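Local coordinates for protein agmatine ureohydrolase (PDB 3PZL) that probably hydrolyses agmatine to putrescine and urea, as a two-manganese enzyme of the arginase family, at residues D45-Y50 / G121-I126; G155-H160 / T164-D169; G88-S93 / E97-T102. All coordinates share one frame; numbering follows the deposited sequence.

Interaction 1: D45-Y50 / G121-I126. With MN (manganese (II) ion), chain F.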
loop_
_atom_site.group_PDB
_atom_site.type_symbol
_atom_site.label_atom_id
_atom_site.label_comp_id
_atom_site.label_asym_id
_atom_site.label_seq_id
_atom_site.Cartn_x
_atom_site.Cartn_y
_atom_site.Cartn_z
ATOM N N ASP B 45 6.250 12.415 18.968
ATOM C CA ASP B 45 4.998 12.022 18.353
ATOM C C ASP B 45 3.916 11.797 19.375
ATOM O O ASP B 45 2.747 11.648 19.014
ATOM C CB ASP B 45 5.245 10.675 17.673
ATOM C CG ASP B 45 4.416 10.501 16.489
ATOM O OD1 ASP B 45 3.459 11.318 16.372
ATOM O OD2 ASP B 45 4.703 9.564 15.683
ATOM N N ASN B 46 4.322 11.730 20.640
ATOM C CA ASN B 46 3.517 11.109 21.672
ATOM C C ASN B 46 2.430 12.020 22.219
ATOM O O ASN B 46 2.174 12.081 23.430
ATOM C CB ASN B 46 4.411 10.568 22.797
ATOM C CG ASN B 46 3.820 9.359 23.455
ATOM O OD1 ASN B 46 3.285 8.476 22.772
ATOM N ND2 ASN B 46 3.884 9.317 24.782
ATOM N N THR B 47 1.781 12.729 21.317
ATOM C CA THR B 47 0.596 13.477 21.680
ATOM C C THR B 47 -0.396 13.427 20.503
ATOM O O THR B 47 -1.508 13.967 20.595
ATOM C CB THR B 47 0.968 14.944 22.126
ATOM O OG1 THR B 47 0.298 15.280 23.341
ATOM C CG2 THR B 47 0.625 15.965 21.092
ATOM N N SER B 48 0.017 12.766 19.420
ATOM C CA SER B 48 -0.721 12.786 18.157
ATOM C C SER B 48 -1.767 11.695 18.114
ATOM O O SER B 48 -1.458 10.526 18.296
ATOM C CB SER B 48 0.229 12.618 16.957
ATOM O OG SER B 48 1.016 13.778 16.751
ATOM N N SER B 49 -3.004 12.071 17.847
ATOM C CA SER B 49 -4.077 11.112 17.995
ATOM C C SER B 49 -4.458 10.403 16.713
ATOM O O SER B 49 -4.508 9.166 16.683
ATOM C CB SER B 49 -5.315 11.764 18.574
ATOM O OG SER B 49 -6.337 10.783 18.605
ATOM N N TYR B 50 -4.749 11.186 15.666
ATOM C CA TYR B 50 -5.349 10.627 14.473
ATOM C C TYR B 50 -4.401 9.718 13.637
ATOM O O TYR B 50 -4.536 8.499 13.654
ATOM C CB TYR B 50 -6.024 11.705 13.641
ATOM C CG TYR B 50 -6.811 11.087 12.515
ATOM C CD1 TYR B 50 -7.841 10.218 12.790
ATOM C CD2 TYR B 50 -6.517 11.356 11.183
ATOM C CE1 TYR B 50 -8.559 9.628 11.796
ATOM C CE2 TYR B 50 -7.248 10.787 10.182
ATOM C CZ TYR B 50 -8.264 9.892 10.507
ATOM O OH TYR B 50 -9.044 9.273 9.546
ATOM N N GLY B 121 10.667 18.114 12.476
ATOM C CA GLY B 121 10.051 17.437 13.557
ATOM C C GLY B 121 9.117 16.337 13.164
ATOM O O GLY B 121 9.068 15.926 12.016
ATOM N N GLY B 122 8.450 15.827 14.191
ATOM C CA GLY B 122 7.223 15.127 14.060
ATOM C C GLY B 122 6.168 16.169 14.403
ATOM O O GLY B 122 5.864 17.053 13.564
ATOM N N GLU B 123 5.631 16.087 15.627
ATOM C CA GLU B 123 4.510 16.943 16.065
ATOM C C GLU B 123 4.827 18.416 16.064
ATOM O O GLU B 123 5.989 18.809 15.933
ATOM C CB GLU B 123 4.093 16.630 17.483
ATOM C CG GLU B 123 3.449 15.342 17.665
ATOM C CD GLU B 123 3.026 15.148 19.077
ATOM O OE1 GLU B 123 3.384 15.981 19.947
ATOM O OE2 GLU B 123 2.327 14.146 19.311
ATOM N N HIS B 124 3.773 19.211 16.232
ATOM C CA HIS B 124 3.874 20.666 16.235
ATOM C C HIS B 124 4.266 21.190 17.608
ATOM O O HIS B 124 4.699 22.330 17.740
ATOM C CB HIS B 124 2.561 21.318 15.789
ATOM C CG HIS B 124 2.732 22.695 15.246
ATOM N ND1 HIS B 124 1.696 23.380 14.617
ATOM C CD2 HIS B 124 3.824 23.511 15.222
ATOM C CE1 HIS B 124 2.144 24.572 14.252
ATOM N NE2 HIS B 124 3.425 24.680 14.618
ATOM N N SER B 125 4.135 20.367 18.632
ATOM C CA SER B 125 4.389 20.864 19.960
ATOM C C SER B 125 5.865 21.099 20.210
ATOM O O SER B 125 6.213 21.755 21.178
ATOM C CB SER B 125 3.823 19.929 21.009
ATOM O OG SER B 125 4.390 18.636 20.861
ATOM N N ILE B 126 6.742 20.604 19.348
ATOM C CA ILE B 126 8.147 20.926 19.502
ATOM C C ILE B 126 8.444 22.409 19.299
ATOM O O ILE B 126 9.453 22.910 19.794
ATOM C CB ILE B 126 9.004 20.097 18.588
ATOM C CG1 ILE B 126 8.649 20.340 17.123
ATOM C CG2 ILE B 126 8.833 18.631 18.927
ATOM C CD1 ILE B 126 9.570 19.660 16.133
HETATM MN MN MN F . -0.463 22.323 14.845
#
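Within the Gly-Gly-Glu-His-Ser run that leads into the manganese site, Glu123 reaches across to the 45-50 loop and packs its carboxylate against Thr47 and Ser48. Both segments are loops following strands of the central parallel sheet, 37-42 and 116-121, and the backbones come closest where the CA atoms of Asp45 and Glu123 are 5.4 Å apart. The Glu123 chain leaves with CG beside its own backbone N (chi1 -69°) and then runs extended, which carries the carboxylate into the turn of the opposite loop. There OE2 takes the hydroxyl of Ser48, with OG and OE2 2.9 Å apart; the backbone N of Thr47 also faces OE2, but that bond is weak, and the exact place of OE2 is doubtful. Thr47 crosses the Glu123 side chain at about a right angle, bringing its methyl CG2 alongside the carboxylate. The other oxygen turns back to its own segment, where Ser125 OG donates to Glu123 OE1 over 3.0 Å, nearly in line with the C-O bond. A second acid, Asp45, lies nearby, its OD2 held by the backbone N of Gly53. The next residue, His124, turns the other way: CG is anti to the backbone N (chi1 -157°), and ND1 binds manganese at 2.4 Å, in company with Asp144, Asp148 and Asp229. Its NE2 is hydrogen-bonded to Ser227. Ser125 holds one end of the buried carboxylate and Ser48, as modelled, the other; if Glu123 is ionised, these bonds would probably offset part of the cost of burying it, and the carboxylate so placed ties the 45-50 loop to the residue preceding a metal ligand.

Interaction 2: G155-H160 / T164-D169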
loop_
_atom_site.group_PDB
_atom_site.type_symbol
_atom_site.label_atom_id
_atom_site.label_comp_id
_atom_site.label_asym_id
_atom_site.label_seq_id
_atom_site.Cartn_x
_atom_site.Cartn_y
_atom_site.Cartn_z
ATOM N N GLY B 155 -5.634 16.028 29.119
ATOM C CA GLY B 155 -4.881 16.334 30.343
ATOM C C GLY B 155 -3.450 16.748 30.053
ATOM O O GLY B 155 -2.512 16.321 30.749
ATOM N N ASN B 156 -3.281 17.554 28.999
ATOM C CA ASN B 156 -1.972 18.076 28.627
ATOM C C ASN B 156 -2.019 19.502 28.066
ATOM O O ASN B 156 -2.785 19.782 27.143
ATOM C CB ASN B 156 -1.237 17.119 27.681
ATOM C CG ASN B 156 0.209 16.836 28.145
ATOM O OD1 ASN B 156 0.922 17.734 28.629
ATOM N ND2 ASN B 156 0.643 15.586 28.006
ATOM N N LYS B 157 -1.222 20.400 28.666
ATOM C CA LYS B 157 -1.089 21.800 28.211
ATOM C C LYS B 157 -0.126 21.925 27.039
ATOM O O LYS B 157 -0.255 22.819 26.206
ATOM C CB LYS B 157 -0.639 22.703 29.353
ATOM C CG LYS B 157 -1.690 22.804 30.450
ATOM C CD LYS B 157 -1.458 24.008 31.387
ATOM C CE LYS B 157 -2.258 23.817 32.685
ATOM N NZ LYS B 157 -1.930 24.888 33.664
ATOM N N TYR B 158 0.829 21.007 26.981
ATOM C CA TYR B 158 1.754 20.933 25.869
ATOM C C TYR B 158 1.346 19.913 24.784
ATOM O O TYR B 158 2.139 19.602 23.907
ATOM C CB TYR B 158 3.182 20.697 26.370
ATOM C CG TYR B 158 3.653 21.752 27.343
ATOM C CD1 TYR B 158 3.772 23.092 26.953
ATOM C CD2 TYR B 158 3.982 21.416 28.665
ATOM C CE1 TYR B 158 4.202 24.066 27.862
ATOM C CE2 TYR B 158 4.408 22.386 29.577
ATOM C CZ TYR B 158 4.516 23.706 29.167
ATOM O OH TYR B 158 4.945 24.666 30.057
ATOM N N ASN B 159 0.105 19.428 24.841
ATOM C CA ASN B 159 -0.502 18.703 23.721
ATOM C C ASN B 159 -0.462 19.508 22.421
ATOM O O ASN B 159 -0.718 20.717 22.447
ATOM C CB ASN B 159 -1.953 18.364 24.044
ATOM C CG ASN B 159 -2.656 17.662 22.904
ATOM O OD1 ASN B 159 -2.783 16.435 22.916
ATOM N ND2 ASN B 159 -3.116 18.428 21.915
ATOM N N HIS B 160 -0.194 18.827 21.294
ATOM C CA HIS B 160 0.060 19.485 19.994
ATOM C C HIS B 160 -1.134 20.240 19.379
ATOM O O HIS B 160 -1.030 20.808 18.283
ATOM C CB HIS B 160 0.668 18.497 18.981
ATOM C CG HIS B 160 -0.342 17.613 18.305
ATOM N ND1 HIS B 160 -1.322 16.921 18.997
ATOM C CD2 HIS B 160 -0.513 17.295 17.001
ATOM C CE1 HIS B 160 -2.055 16.227 18.145
ATOM N NE2 HIS B 160 -1.583 16.435 16.928
ATOM N N THR B 164 -0.499 27.011 19.757
ATOM C CA THR B 164 -0.736 28.447 19.602
ATOM C C THR B 164 -1.014 29.100 20.940
ATOM O O THR B 164 -0.585 30.211 21.179
ATOM C CB THR B 164 -1.887 28.771 18.618
ATOM O OG1 THR B 164 -1.607 28.191 17.338
ATOM C CG2 THR B 164 -2.017 30.280 18.441
ATOM N N ARG B 165 -1.735 28.399 21.803
ATOM C CA ARG B 165 -2.113 28.939 23.083
ATOM C C ARG B 165 -0.881 29.178 23.915
ATOM O O ARG B 165 -0.685 30.260 24.454
ATOM C CB ARG B 165 -3.019 27.972 23.806
ATOM C CG ARG B 165 -3.721 28.599 24.980
ATOM C CD ARG B 165 -5.077 29.120 24.583
ATOM N NE ARG B 165 -5.609 29.983 25.633
ATOM C CZ ARG B 165 -6.901 30.238 25.834
ATOM N NH1 ARG B 165 -7.837 29.682 25.056
ATOM N NH2 ARG B 165 -7.258 31.056 26.822
ATOM N N ARG B 166 -0.049 28.153 24.012
ATOM C CA ARG B 166 1.216 28.246 24.727
ATOM C C ARG B 166 2.127 29.316 24.119
ATOM O O ARG B 166 2.987 29.873 24.819
ATOM C CB ARG B 166 1.897 26.873 24.762
ATOM C CG ARG B 166 2.130 26.256 26.155
ATOM C CD ARG B 166 1.058 26.566 27.195
ATOM N NE ARG B 166 -0.087 25.686 27.028
ATOM C CZ ARG B 166 -1.355 26.080 27.107
ATOM N NH1 ARG B 166 -1.657 27.360 27.340
ATOM N NH2 ARG B 166 -2.321 25.190 26.933
ATOM N N ALA B 167 1.920 29.625 22.838
ATOM C CA ALA B 167 2.695 30.669 22.169
ATOM C C ALA B 167 2.274 32.068 22.624
ATOM O O ALA B 167 3.116 32.908 22.919
ATOM C CB ALA B 167 2.597 30.530 20.664
ATOM N N LEU B 168 0.966 32.292 22.696
ATOM C CA LEU B 168 0.403 33.527 23.210
ATOM C C LEU B 168 0.830 33.773 24.664
ATOM O O LEU B 168 1.172 34.901 25.028
ATOM C CB LEU B 168 -1.128 33.513 23.078
ATOM C CG LEU B 168 -1.914 34.804 23.332
ATOM C CD1 LEU B 168 -1.311 35.960 22.568
ATOM C CD2 LEU B 168 -3.364 34.640 22.948
ATOM N N ASP B 169 0.824 32.719 25.481
ATOM C CA ASP B 169 1.263 32.826 26.867
ATOM C C ASP B 169 2.673 33.394 26.930
ATOM O O ASP B 169 3.006 34.135 27.857
ATOM C CB ASP B 169 1.230 31.462 27.585
ATOM C CG ASP B 169 -0.190 31.001 27.960
ATOM O OD1 ASP B 169 -1.179 31.761 27.798
ATOM O OD2 ASP B 169 -0.310 29.850 28.421
#
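The irregular 155-160 loop passes the side of helix 163-171 with Tyr158 and Arg166 as the nearest pair, their CA atoms 7.4 Å apart, a spacing wide enough for the arginine side chain to lie between the two backbones. Arg166 carries most of the contact. Its chain bends at chi2 and again at chi3 (81°), bringing the guanidinium group to the backbone carbonyl of Lys157. NE donates to Lys157 O at 3.0 Å along a fairly straight bond, with an N-H...O angle of 159°. The oxygen lies at the edge of the guanidinium and in its plane, whereas NE itself stands above the plane of the peptide carbonyl. NH2 approaches the same oxygen at 3.2 Å, which would make a forked grip, but the position of that nitrogen is less certain. On another edge of the group, NH1 forms a salt bridge with Asp169 OD2, 3.0 Å away and one helical turn on, meeting the carboxylate from above its plane. Bonds at NE and NH1 probably restrain the rotation of the guanidinium. The aliphatic part of Arg166 is used as well: CG rests 3.5 Å from CE1 of Tyr158, and the ring and guanidinium planes stand 76° apart. Tyr158 also touches Val96, Glu97 and Ile100 of helix 96-112, so its ring is wedged between two helices. Lys157 contributes CB, 3.8 Å from Arg166 NE, while its extended chain takes the ammonium group away from the like charge. This is a partly exposed contact in which a helix-borne arginine fastens a preceding loop through a main-chain oxygen. The loop belongs to the long beta-alpha connection after strand 138-143, which in this arginase-type alpha/beta fold also supplies the manganese ligands Asp144, His146 and Asp148.

Interaction 3: G88-S93 / E97-T102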
loop_
_atom_site.group_PDB
_atom_site.type_symbol
_atom_site.label_atom_id
_atom_site.label_comp_id
_atom_site.label_asym_id
_atom_site.label_seq_id
_atom_site.Cartn_x
_atom_site.Cartn_y
_atom_site.Cartn_z
ATOM N N GLY B 88 21.694 15.406 12.747
ATOM C CA GLY B 88 20.979 14.161 12.965
ATOM C C GLY B 88 19.743 14.309 13.855
ATOM O O GLY B 88 19.047 15.315 13.831
ATOM N N ASP B 89 19.449 13.277 14.625
ATOM C CA ASP B 89 18.203 13.183 15.378
ATOM C C ASP B 89 18.444 13.054 16.866
ATOM O O ASP B 89 19.504 12.597 17.298
ATOM C CB ASP B 89 17.408 11.962 14.921
ATOM C CG ASP B 89 16.568 12.224 13.653
ATOM O OD1 ASP B 89 16.770 13.246 12.933
ATOM O OD2 ASP B 89 15.689 11.383 13.380
HETATM N N MSE B 90 17.453 13.465 17.642
HETATM C CA MSE B 90 17.526 13.413 19.084
HETATM C C MSE B 90 16.934 12.080 19.464
HETATM O O MSE B 90 16.136 11.551 18.714
HETATM C CB MSE B 90 16.715 14.574 19.656
HETATM C CG MSE B 90 16.385 14.501 21.124
HETATM SE SE MSE B 90 14.990 15.817 21.596
HETATM C CE MSE B 90 14.593 15.205 23.434
ATOM N N GLU B 91 17.325 11.530 20.620
ATOM C CA GLU B 91 16.698 10.309 21.180
ATOM C C GLU B 91 15.188 10.454 21.182
ATOM O O GLU B 91 14.642 11.559 21.282
ATOM C CB GLU B 91 17.120 10.040 22.640
ATOM C CG GLU B 91 18.590 9.685 22.897
ATOM C CD GLU B 91 19.062 10.229 24.277
ATOM O OE1 GLU B 91 18.202 10.310 25.194
ATOM O OE2 GLU B 91 20.273 10.580 24.447
ATOM N N GLU B 92 14.510 9.329 21.078
ATOM C CA GLU B 92 13.097 9.343 21.211
ATOM C C GLU B 92 12.761 9.415 22.701
ATOM O O GLU B 92 13.508 8.907 23.548
ATOM C CB GLU B 92 12.538 8.087 20.578
ATOM C CG GLU B 92 12.687 8.047 19.054
ATOM C CD GLU B 92 11.718 7.035 18.417
ATOM O OE1 GLU B 92 11.614 5.879 18.927
ATOM O OE2 GLU B 92 11.051 7.395 17.407
ATOM N N SER B 93 11.642 10.062 23.013
ATOM C CA SER B 93 11.188 10.215 24.388
ATOM C C SER B 93 9.663 10.261 24.407
ATOM O O SER B 93 9.041 10.730 23.444
ATOM C CB SER B 93 11.788 11.491 24.980
ATOM O OG SER B 93 11.299 11.744 26.293
ATOM N N GLU B 97 7.198 17.574 27.933
ATOM C CA GLU B 97 7.965 18.601 28.640
ATOM C C GLU B 97 9.443 18.401 28.406
ATOM O O GLU B 97 10.136 19.348 28.092
ATOM C CB GLU B 97 7.681 18.618 30.139
ATOM C CG GLU B 97 6.359 19.277 30.559
ATOM C CD GLU B 97 5.565 18.392 31.579
ATOM O OE1 GLU B 97 6.184 17.554 32.305
ATOM O OE2 GLU B 97 4.307 18.521 31.643
ATOM N N TYR B 98 9.928 17.172 28.539
ATOM C CA TYR B 98 11.348 16.893 28.302
ATOM C C TYR B 98 11.873 17.278 26.907
ATOM O O TYR B 98 13.013 17.761 26.785
ATOM C CB TYR B 98 11.686 15.434 28.602
ATOM C CG TYR B 98 13.139 15.087 28.350
ATOM C CD1 TYR B 98 14.159 15.610 29.156
ATOM C CD2 TYR B 98 13.490 14.239 27.295
ATOM C CE1 TYR B 98 15.499 15.298 28.912
ATOM C CE2 TYR B 98 14.820 13.910 27.049
ATOM C CZ TYR B 98 15.821 14.441 27.859
ATOM O OH TYR B 98 17.134 14.103 27.591
ATOM N N VAL B 99 11.068 17.057 25.866
ATOM C CA VAL B 99 11.468 17.426 24.506
ATOM C C VAL B 99 11.449 18.953 24.318
ATOM O O VAL B 99 12.456 19.556 23.940
ATOM C CB VAL B 99 10.609 16.719 23.441
ATOM C CG1 VAL B 99 10.822 17.347 22.083
ATOM C CG2 VAL B 99 10.954 15.252 23.353
ATOM N N ILE B 100 10.318 19.575 24.625
ATOM C CA ILE B 100 10.201 21.026 24.577
ATOM C C ILE B 100 11.333 21.747 25.307
ATOM O O ILE B 100 11.821 22.771 24.821
ATOM C CB ILE B 100 8.873 21.507 25.150
ATOM C CG1 ILE B 100 7.727 20.976 24.322
ATOM C CG2 ILE B 100 8.794 23.020 25.142
ATOM C CD1 ILE B 100 6.399 21.368 24.887
ATOM N N ASP B 101 11.737 21.239 26.472
ATOM C CA ASP B 101 12.864 21.814 27.219
ATOM C C ASP B 101 14.133 21.565 26.460
ATOM O O ASP B 101 15.028 22.383 26.495
ATOM C CB ASP B 101 13.017 21.199 28.608
ATOM C CG ASP B 101 11.884 21.559 29.523
ATOM O OD1 ASP B 101 11.046 22.393 29.135
ATOM O OD2 ASP B 101 11.827 20.990 30.633
ATOM N N THR B 102 14.220 20.441 25.764
ATOM C CA THR B 102 15.442 20.124 25.037
ATOM C C THR B 102 15.561 21.036 23.830
ATOM O O THR B 102 16.638 21.571 23.557
ATOM C CB THR B 102 15.500 18.650 24.590
ATOM O OG1 THR B 102 15.423 17.779 25.735
ATOM C CG2 THR B 102 16.784 18.394 23.824
#
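Selenomethionine Met90 and Thr102 reach toward each other tip to tip, the methyl CE of Met90 standing 3.6 Å from Thr102 OG1 and its SE 3.9 Å from Thr102 CG2. With CG anti to the backbone N (chi1 165°) and an extended chain beyond, Met90 projects from the 88-93 segment toward the helix. There its CE also meets Val99 CG2 at 3.6 Å, the two side chains crossing at a slant, and lies obliquely 3.8 Å from CE2 of the Tyr98 ring. Ser93 adds to this ring contact, its OG 3.5 Å from CD2 of Tyr98. The Thr102 hydroxyl faces two ways: it donates to Tyr98 O one turn earlier, and OG1 sits over the centre of one face of the Tyr98 ring. With an alanine here, the end of Met90 and that ring face would probably lose their shared neighbour, leaving the selenomethionine tip freer to move. Helix 96-112 follows strand 84-90 and leads to strand 116-121, a beta-alpha-beta crossover; Val99 packs on Ile126 of helix 126-132, and Met90 joins an antiparallel ladder with a strand of the fourth subunit.

Overall arrangement
The three contacts belong to one alpha/beta fold built on a parallel sheet, on the loops and helices around its manganese-bearing end. Along the chain, interaction 3 falls within the span bridged by interaction 1, and interaction 2 comes after both. The centre of interaction 1 is about 12 Å from each of the others, which are about 17 Å from one another, and all three touch. Thr47 packs on His160, and Ser125 on Tyr158, joining 1 to 2; Ile126 on Val99 joins 1 to 3; Tyr158 on Ile100 joins 2 to 3. Helix 96-112 thus adjoins all three, linking the metal-site loops to the edge strand where the subunits' sheets meet.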